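Local coordinates for protein gamma-glutamyl phosphate reductase (PDB 1O20) that probably catalyses the NADPH-dependent reduction of L-glutamyl phosphate to glutamate semialdehyde and phosphate, the second step of proline biosynthesis from glutamate, at residues A[237-245]-A[268-279]; A[37-48]-A[172-182]. All coordinates share one frame; numbering follows the deposited sequence.

Interaction 1: residues A[237-245]-A[268-279]; sequences GNCHIFVDE and NAAEKLLVHEKI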
# COMPACT_ATOMS: atom_id res chain seq x y z
N GLY A 237 -8.20 4.44 -5.54
CA GLY A 237 -8.88 3.19 -5.85
C GLY A 237 -10.35 3.43 -6.15
O GLY A 237 -11.21 3.18 -5.31
N ASN A 238 -10.61 3.97 -7.33
CA ASN A 238 -11.95 4.02 -7.91
C ASN A 238 -12.26 2.66 -8.49
O ASN A 238 -12.06 2.42 -9.67
CB ASN A 238 -12.03 5.09 -9.00
CG ASN A 238 -13.44 5.35 -9.45
OD1 ASN A 238 -14.40 5.24 -8.65
ND2 ASN A 238 -13.60 5.73 -10.74
N CYS A 239 -12.76 1.77 -7.65
CA CYS A 239 -12.87 0.36 -8.00
C CYS A 239 -14.28 0.01 -8.45
O CYS A 239 -15.27 0.46 -7.81
CB CYS A 239 -12.48 -0.48 -6.80
SG CYS A 239 -10.79 -0.18 -6.26
N HIS A 240 -14.39 -0.74 -9.53
CA HIS A 240 -15.69 -1.15 -10.11
C HIS A 240 -15.93 -2.61 -9.90
O HIS A 240 -15.00 -3.41 -9.91
CB HIS A 240 -15.77 -0.91 -11.62
CG HIS A 240 -15.49 0.48 -12.03
ND1 HIS A 240 -14.27 1.07 -11.87
CD2 HIS A 240 -16.29 1.41 -12.63
CE1 HIS A 240 -14.33 2.32 -12.29
NE2 HIS A 240 -15.54 2.54 -12.78
N ILE A 241 -17.19 -2.96 -9.70
CA ILE A 241 -17.68 -4.31 -9.79
C ILE A 241 -18.73 -4.33 -10.91
O ILE A 241 -19.67 -3.53 -10.88
CB ILE A 241 -18.33 -4.76 -8.45
CG1 ILE A 241 -17.28 -4.78 -7.33
CG2 ILE A 241 -18.99 -6.10 -8.61
CD1 ILE A 241 -17.92 -5.02 -5.98
N PHE A 242 -18.57 -5.25 -11.86
CA PHE A 242 -19.55 -5.46 -12.93
C PHE A 242 -20.30 -6.76 -12.70
O PHE A 242 -19.70 -7.82 -12.61
CB PHE A 242 -18.83 -5.54 -14.28
CG PHE A 242 -19.70 -6.05 -15.42
CD1 PHE A 242 -20.92 -5.48 -15.67
CD2 PHE A 242 -19.28 -7.08 -16.23
CE1 PHE A 242 -21.73 -5.95 -16.72
CE2 PHE A 242 -20.06 -7.56 -17.27
CZ PHE A 242 -21.26 -6.99 -17.52
N VAL A 243 -21.62 -6.67 -12.58
CA VAL A 243 -22.49 -7.80 -12.44
C VAL A 243 -23.03 -8.16 -13.83
O VAL A 243 -23.85 -7.48 -14.39
CB VAL A 243 -23.67 -7.51 -11.47
CG1 VAL A 243 -24.43 -8.80 -11.19
CG2 VAL A 243 -23.15 -6.88 -10.10
N ASP A 244 -22.52 -9.25 -14.36
CA ASP A 244 -22.87 -9.72 -15.70
C ASP A 244 -24.21 -10.46 -15.64
O ASP A 244 -24.68 -10.85 -14.58
CB ASP A 244 -21.76 -10.66 -16.17
CG ASP A 244 -21.70 -10.88 -17.69
OD1 ASP A 244 -22.30 -10.15 -18.54
OD2 ASP A 244 -20.96 -11.81 -18.14
N GLU A 245 -24.78 -10.66 -16.82
CA GLU A 245 -26.05 -11.32 -17.02
C GLU A 245 -26.20 -12.65 -16.34
O GLU A 245 -27.22 -12.90 -15.72
CB GLU A 245 -26.28 -11.54 -18.52
CG GLU A 245 -27.69 -12.03 -18.83
CD GLU A 245 -27.86 -12.44 -20.28
OE1 GLU A 245 -26.88 -12.36 -21.07
OE2 GLU A 245 -29.01 -12.82 -20.60
N ASN A 268 -9.41 0.07 -1.50
CA ASN A 268 -9.84 -1.10 -2.28
C ASN A 268 -11.38 -1.36 -2.13
O ASN A 268 -11.91 -2.33 -2.65
CB ASN A 268 -8.96 -2.33 -1.95
CG ASN A 268 -9.12 -2.81 -0.51
OD1 ASN A 268 -10.11 -2.47 0.18
ND2 ASN A 268 -8.14 -3.58 -0.03
N ALA A 269 -12.07 -0.50 -1.39
CA ALA A 269 -13.52 -0.48 -1.32
C ALA A 269 -14.10 -0.25 -2.72
O ALA A 269 -13.63 0.60 -3.46
CB ALA A 269 -13.97 0.63 -0.39
N ALA A 270 -15.12 -1.01 -3.08
CA ALA A 270 -15.83 -0.78 -4.33
C ALA A 270 -16.54 0.58 -4.23
O ALA A 270 -17.07 0.94 -3.19
CB ALA A 270 -16.83 -1.88 -4.55
N GLU A 271 -16.47 1.37 -5.28
CA GLU A 271 -17.10 2.68 -5.34
C GLU A 271 -18.21 2.73 -6.39
O GLU A 271 -19.11 3.59 -6.34
CB GLU A 271 -16.03 3.72 -5.72
CG GLU A 271 -14.89 3.79 -4.74
CD GLU A 271 -15.28 4.40 -3.39
OE1 GLU A 271 -16.46 4.77 -3.21
OE2 GLU A 271 -14.38 4.47 -2.51
N LYS A 272 -18.14 1.79 -7.33
CA LYS A 272 -18.97 1.80 -8.52
C LYS A 272 -19.51 0.43 -8.85
O LYS A 272 -18.77 -0.58 -8.76
CB LYS A 272 -18.18 2.29 -9.72
CG LYS A 272 -17.55 3.65 -9.56
CD LYS A 272 -18.48 4.82 -9.51
CE LYS A 272 -18.01 5.85 -8.47
NZ LYS A 272 -16.80 6.67 -8.83
N LEU A 273 -20.78 0.37 -9.21
CA LEU A 273 -21.41 -0.88 -9.59
C LEU A 273 -21.97 -0.76 -10.99
O LEU A 273 -22.83 0.09 -11.26
CB LEU A 273 -22.53 -1.24 -8.62
CG LEU A 273 -23.12 -2.63 -8.75
CD1 LEU A 273 -22.13 -3.71 -8.32
CD2 LEU A 273 -24.39 -2.71 -7.91
N LEU A 274 -21.53 -1.64 -11.87
CA LEU A 274 -22.06 -1.72 -13.23
C LEU A 274 -22.92 -2.95 -13.33
O LEU A 274 -22.51 -4.04 -12.87
CB LEU A 274 -20.91 -1.80 -14.25
CG LEU A 274 -19.80 -0.76 -14.13
CD1 LEU A 274 -18.71 -0.91 -15.26
CD2 LEU A 274 -20.35 0.60 -14.18
N VAL A 275 -24.09 -2.82 -13.96
CA VAL A 275 -25.08 -3.91 -13.96
C VAL A 275 -25.61 -4.15 -15.35
O VAL A 275 -26.08 -3.20 -15.98
CB VAL A 275 -26.30 -3.58 -13.05
CG1 VAL A 275 -27.32 -4.68 -13.08
CG2 VAL A 275 -25.84 -3.37 -11.62
N HIS A 276 -25.56 -5.41 -15.81
CA HIS A 276 -26.03 -5.82 -17.14
C HIS A 276 -27.52 -5.53 -17.26
O HIS A 276 -28.31 -5.88 -16.38
CB HIS A 276 -25.79 -7.33 -17.35
CG HIS A 276 -25.86 -7.79 -18.78
ND1 HIS A 276 -27.05 -7.88 -19.49
CD2 HIS A 276 -24.90 -8.25 -19.61
CE1 HIS A 276 -26.80 -8.36 -20.69
NE2 HIS A 276 -25.50 -8.60 -20.79
N GLU A 277 -27.90 -4.90 -18.36
CA GLU A 277 -29.28 -4.50 -18.61
C GLU A 277 -30.29 -5.64 -18.51
O GLU A 277 -31.41 -5.42 -18.04
CB GLU A 277 -29.41 -3.78 -19.95
CG GLU A 277 -29.17 -4.60 -21.19
CD GLU A 277 -29.45 -3.81 -22.47
OE1 GLU A 277 -29.64 -2.57 -22.39
OE2 GLU A 277 -29.47 -4.42 -23.56
N LYS A 278 -29.89 -6.86 -18.87
CA LYS A 278 -30.84 -8.01 -18.87
C LYS A 278 -31.22 -8.50 -17.48
O LYS A 278 -32.23 -9.16 -17.32
CB LYS A 278 -30.37 -9.16 -19.77
CG LYS A 278 -30.40 -8.78 -21.25
CD LYS A 278 -29.99 -9.98 -22.13
CE LYS A 278 -29.67 -9.57 -23.57
NZ LYS A 278 -29.38 -10.77 -24.38
N ILE A 279 -30.46 -8.14 -16.45
CA ILE A 279 -30.82 -8.47 -15.08
C ILE A 279 -31.13 -7.23 -14.25
O ILE A 279 -31.47 -7.35 -13.10
CB ILE A 279 -29.69 -9.24 -14.39
CG1 ILE A 279 -28.39 -8.45 -14.46
CG2 ILE A 279 -29.56 -10.62 -15.05
CD1 ILE A 279 -27.44 -8.75 -13.43
O HOH W 1 -12.09 2.81 -2.96
O HOH W 2 -26.95 -11.64 -23.52

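Interaction 2: residues A[37-48]-A[172-182]; sequences EKNKAIKKIAEK and AIREALKETEI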
# COMPACT_ATOMS: atom_id res chain seq x y z
N GLU A 37 21.42 -11.61 11.32
CA GLU A 37 21.68 -10.31 11.94
C GLU A 37 20.49 -9.34 11.78
O GLU A 37 20.14 -8.65 12.74
CB GLU A 37 22.99 -9.69 11.40
CG GLU A 37 23.60 -8.62 12.31
CD GLU A 37 24.07 -9.15 13.65
OE1 GLU A 37 24.35 -10.37 13.76
OE2 GLU A 37 24.13 -8.35 14.60
N LYS A 38 19.84 -9.33 10.62
CA LYS A 38 18.71 -8.43 10.39
C LYS A 38 17.50 -8.87 11.26
O LYS A 38 16.84 -8.04 11.85
CB LYS A 38 18.34 -8.32 8.89
CG LYS A 38 19.51 -7.89 7.96
CD LYS A 38 19.09 -7.73 6.48
CE LYS A 38 18.86 -9.06 5.78
NZ LYS A 38 18.54 -8.95 4.36
N ASN A 39 17.24 -10.17 11.34
CA ASN A 39 16.22 -10.74 12.21
C ASN A 39 16.49 -10.44 13.71
O ASN A 39 15.56 -10.20 14.49
CB ASN A 39 16.12 -12.24 12.06
CG ASN A 39 15.41 -12.67 10.81
OD1 ASN A 39 14.77 -11.86 10.10
ND2 ASN A 39 15.52 -13.99 10.50
N LYS A 40 17.74 -10.50 14.11
CA LYS A 40 18.16 -10.16 15.48
C LYS A 40 17.81 -8.68 15.78
O LYS A 40 17.21 -8.39 16.83
CB LYS A 40 19.66 -10.36 15.66
CG LYS A 40 20.13 -10.36 17.11
CD LYS A 40 21.65 -10.32 17.19
CE LYS A 40 22.12 -9.92 18.63
NZ LYS A 40 23.59 -10.08 18.84
N ALA A 41 18.15 -7.79 14.85
CA ALA A 41 17.79 -6.36 14.96
C ALA A 41 16.27 -6.15 15.10
O ALA A 41 15.86 -5.38 15.95
CB ALA A 41 18.31 -5.57 13.80
N ILE A 42 15.48 -6.87 14.31
CA ILE A 42 14.03 -6.74 14.30
C ILE A 42 13.43 -7.32 15.58
O ILE A 42 12.47 -6.77 16.13
CB ILE A 42 13.42 -7.38 13.00
CG1 ILE A 42 13.90 -6.60 11.77
CG2 ILE A 42 11.90 -7.39 13.06
CD1 ILE A 42 13.55 -7.21 10.48
N LYS A 43 14.01 -8.40 16.08
CA LYS A 43 13.61 -8.97 17.35
C LYS A 43 13.88 -7.98 18.50
O LYS A 43 13.04 -7.80 19.39
CB LYS A 43 14.36 -10.29 17.61
CG LYS A 43 14.11 -10.95 18.97
CD LYS A 43 12.63 -11.26 19.16
CE LYS A 43 12.35 -12.47 20.06
NZ LYS A 43 10.86 -12.80 20.04
N LYS A 44 15.07 -7.39 18.50
CA LYS A 44 15.41 -6.36 19.46
C LYS A 44 14.51 -5.12 19.34
O LYS A 44 14.24 -4.48 20.38
CB LYS A 44 16.90 -5.96 19.36
CG LYS A 44 17.77 -7.10 19.90
CD LYS A 44 19.24 -6.95 19.65
CE LYS A 44 20.02 -7.91 20.60
NZ LYS A 44 19.85 -7.57 22.03
N ILE A 45 14.10 -4.77 18.11
CA ILE A 45 13.14 -3.70 17.93
C ILE A 45 11.85 -4.04 18.71
O ILE A 45 11.36 -3.23 19.50
CB ILE A 45 12.86 -3.41 16.45
CG1 ILE A 45 14.03 -2.70 15.78
CG2 ILE A 45 11.56 -2.56 16.31
CD1 ILE A 45 13.88 -2.57 14.28
N ALA A 46 11.32 -5.23 18.49
CA ALA A 46 10.16 -5.74 19.25
C ALA A 46 10.35 -5.65 20.78
O ALA A 46 9.46 -5.18 21.52
CB ALA A 46 9.84 -7.20 18.82
N GLU A 47 11.52 -6.03 21.23
CA GLU A 47 11.85 -6.01 22.64
C GLU A 47 11.93 -4.58 23.21
O GLU A 47 11.41 -4.31 24.30
CB GLU A 47 13.17 -6.73 22.86
CG GLU A 47 13.06 -8.25 22.74
CD GLU A 47 14.42 -8.93 22.77
OE1 GLU A 47 15.46 -8.25 22.93
OE2 GLU A 47 14.42 -10.18 22.65
N LYS A 48 12.54 -3.67 22.47
CA LYS A 48 12.69 -2.31 22.95
C LYS A 48 11.33 -1.58 22.93
O LYS A 48 11.07 -0.81 23.83
CB LYS A 48 13.76 -1.51 22.18
CG LYS A 48 15.19 -1.98 22.42
CD LYS A 48 15.73 -1.62 23.83
CE LYS A 48 16.93 -2.48 24.25
NZ LYS A 48 17.53 -1.93 25.55
N ALA A 172 13.56 4.04 20.44
CA ALA A 172 13.53 2.62 20.80
C ALA A 172 14.15 1.70 19.72
O ALA A 172 14.90 0.80 20.03
CB ALA A 172 12.16 2.23 21.09
N ILE A 173 13.83 1.97 18.45
CA ILE A 173 14.37 1.24 17.32
C ILE A 173 15.90 1.31 17.32
O ILE A 173 16.57 0.28 17.18
CB ILE A 173 13.79 1.81 15.97
CG1 ILE A 173 12.30 1.47 15.82
CG2 ILE A 173 14.66 1.32 14.81
CD1 ILE A 173 11.53 2.21 14.65
N ARG A 174 16.45 2.52 17.46
CA ARG A 174 17.93 2.72 17.40
C ARG A 174 18.63 2.09 18.62
O ARG A 174 19.77 1.64 18.54
CB ARG A 174 18.23 4.21 17.29
CG ARG A 174 17.86 4.79 15.96
CD ARG A 174 17.86 6.30 15.93
NE ARG A 174 19.17 6.90 16.23
CZ ARG A 174 20.06 7.30 15.35
NH1 ARG A 174 19.91 7.10 14.06
NH2 ARG A 174 21.18 7.87 15.77
N GLU A 175 17.97 2.11 19.76
CA GLU A 175 18.49 1.41 20.94
C GLU A 175 18.65 -0.07 20.61
O GLU A 175 19.62 -0.69 21.01
CB GLU A 175 17.51 1.45 22.10
CG GLU A 175 17.61 2.62 23.03
CD GLU A 175 16.70 2.36 24.23
OE1 GLU A 175 17.18 1.71 25.20
OE2 GLU A 175 15.52 2.78 24.19
N ALA A 176 17.68 -0.64 19.90
CA ALA A 176 17.79 -2.04 19.51
C ALA A 176 18.94 -2.23 18.54
O ALA A 176 19.69 -3.18 18.68
CB ALA A 176 16.52 -2.54 18.90
N LEU A 177 19.06 -1.36 17.55
CA LEU A 177 20.07 -1.51 16.50
C LEU A 177 21.46 -1.47 17.09
O LEU A 177 22.37 -2.18 16.63
CB LEU A 177 19.94 -0.38 15.44
CG LEU A 177 18.70 -0.41 14.53
CD1 LEU A 177 18.80 0.64 13.46
CD2 LEU A 177 18.54 -1.74 13.93
N LYS A 178 21.63 -0.62 18.08
CA LYS A 178 22.90 -0.46 18.79
C LYS A 178 23.39 -1.77 19.43
O LYS A 178 24.56 -1.89 19.72
CB LYS A 178 22.76 0.59 19.90
CG LYS A 178 23.42 1.94 19.62
CD LYS A 178 24.34 2.38 20.78
CE LYS A 178 23.58 2.99 21.96
NZ LYS A 178 24.40 4.09 22.64
N GLU A 179 22.51 -2.73 19.68
CA GLU A 179 22.91 -4.01 20.25
C GLU A 179 23.21 -5.05 19.19
O GLU A 179 23.35 -6.22 19.52
CB GLU A 179 21.81 -4.51 21.18
CG GLU A 179 21.70 -3.72 22.48
CD GLU A 179 20.50 -4.09 23.33
OE1 GLU A 179 19.83 -5.11 23.02
OE2 GLU A 179 20.24 -3.36 24.32
N THR A 180 23.28 -4.63 17.93
CA THR A 180 23.65 -5.49 16.83
C THR A 180 24.78 -4.85 16.00
O THR A 180 25.27 -3.76 16.32
CB THR A 180 22.42 -5.73 15.90
OG1 THR A 180 22.14 -4.54 15.14
CG2 THR A 180 21.17 -5.93 16.71
N GLU A 181 25.08 -5.50 14.88
CA GLU A 181 26.06 -5.02 13.92
C GLU A 181 25.40 -4.13 12.86
O GLU A 181 26.06 -3.63 11.98
CB GLU A 181 26.74 -6.20 13.22
CG GLU A 181 27.72 -6.94 14.12
CD GLU A 181 28.27 -8.23 13.49
OE1 GLU A 181 28.13 -8.44 12.24
OE2 GLU A 181 28.83 -9.06 14.29
N ILE A 182 24.08 -4.02 12.90
CA ILE A 182 23.37 -3.16 11.96
C ILE A 182 23.50 -1.76 12.54
O ILE A 182 23.08 -1.55 13.67
CB ILE A 182 21.87 -3.53 11.90
CG1 ILE A 182 21.61 -5.02 11.64
CG2 ILE A 182 21.15 -2.67 10.91
CD1 ILE A 182 22.07 -5.54 10.38

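Interaction 1: residues A[237-245]-A[268-279]
Ile241 and Leu274 belong to two neighbouring parallel strands, 239-243 and 270-276, whose local axes run 17° apart. The backbone ladder is the first evidence: Ile241 N donates to Lys272 O, Leu274 N to Ile241 O, Val243 N to Leu274 O and His276 N to Val243 O, the two bonds centred on Leu274 both being 2.8 Å long. At the start of the ladder Cys239 O is gripped twice, by Glu271 N at 2.9 Å and by Lys272 N at a longer distance and a more bent angle of 140°.

Apolar contacts line one face. Ile241 CD1 reaches Ala270 CB at 3.6 Å, while Leu273 CD1 fits between Ile241 CB and Val243 CG2; helix 249-261 covers this side through Ala259 and Ile256, as expected of a beta-alpha-beta crossover. On the other face Phe242 CD1 meets Leu274 CB, the two side chains at about a right angle, and helix 336-346 packs on both.

Two side chains lie over ring faces. Lys272 CG covers a face of the His240 ring, offset toward its rim, and the bent lysine chain then brings NZ to Asn238 OD1 at 2.8 Å; Thr321 O and Asp318 O also bind this ammonium. Glu245 CB sits 3.6 Å above the centre of the His276 ring. With His276 CG anti to its own N (chi1 -164°), ND1 faces forward along the chain and accepts from Lys278 N at 3.1 Å, in the ring plane, as the N-cap of helix 277-293.

A water bridges Glu245 OE1 and Lys278 NZ. The chemistry implies a backbone-bonded parallel pair, apolar on the Ile241 and Leu273 face and mixed on the other, where oxygen acceptors satisfy the buried Lys272 ammonium.

Interaction 2: residues A[37-48]-A[172-182]
Ala176 CB is a knob in a hole formed by Ala41, Lys44, Ile45 and Lys48, lying 3.5 Å from Lys44 CB. So small a knob suits the 8.0 Å approach of the local axes of helices 37-48 and 172-177, which cross at 135°. Flanking it, Ile45 CD1 meets Ile173 CG2, and Ala41 CB touches Leu177 CD2 at 3.8 Å.

Charges close the outer side. Glu179 divides its carboxylate between two lysines: OE1 takes Lys44 NZ at 2.7 Å on its anti side, whereas OE2 holds Lys48 NZ weakly at 3.3 Å. A long salt bridge joins Lys48 to Glu175, whose stronger partner is Arg52.

In the loop after the second helix, Glu181 N donates to Glu37 OE2 at 3.0 Å, 28° out of the carboxylate plane; the glutamate chain bends at chi2 (65°) to run past Thr180 and Ile182. Replacing Glu37 with an alanine would probably leave Glu181 N without this acceptor and uncover Ile182 CD1, which rests on Glu37 CG.

Across the type I turn 177-180, Thr180 OG1 donates to Leu177 O at 2.8 Å; it also accepts from Ile182 N, forming an ST turn, while CG2 packs against Lys44 CD. Helix 138-149 lies behind through Leu148, touching Ile45 and Leu177. The chemistry implies a close apolar helix pair edged with ion pairs, the following loop tied to the first helix by the Glu37 carboxylate.

Interaction 1 and interaction 2 lie on opposite sides of the chain's centre, with their own centres 47 Å apart and their nearest atoms about 24 Å apart, so no direct contact couples them. Along the chain they follow in series: 37-48 with 172-182 is complete before 237-245 begins. Interaction 1 joins adjacent strands inside a seven-stranded parallel sheet, whereas interaction 2 packs helix 35-51 on helix 163-177, which follows strand 154-157 of the separate four-stranded parallel sheet. By analogy with other aldehyde dehydrogenases, interaction 2 probably belongs to the cofactor-binding domain and interaction 1 to the catalytic domain, with the active site expected between the two.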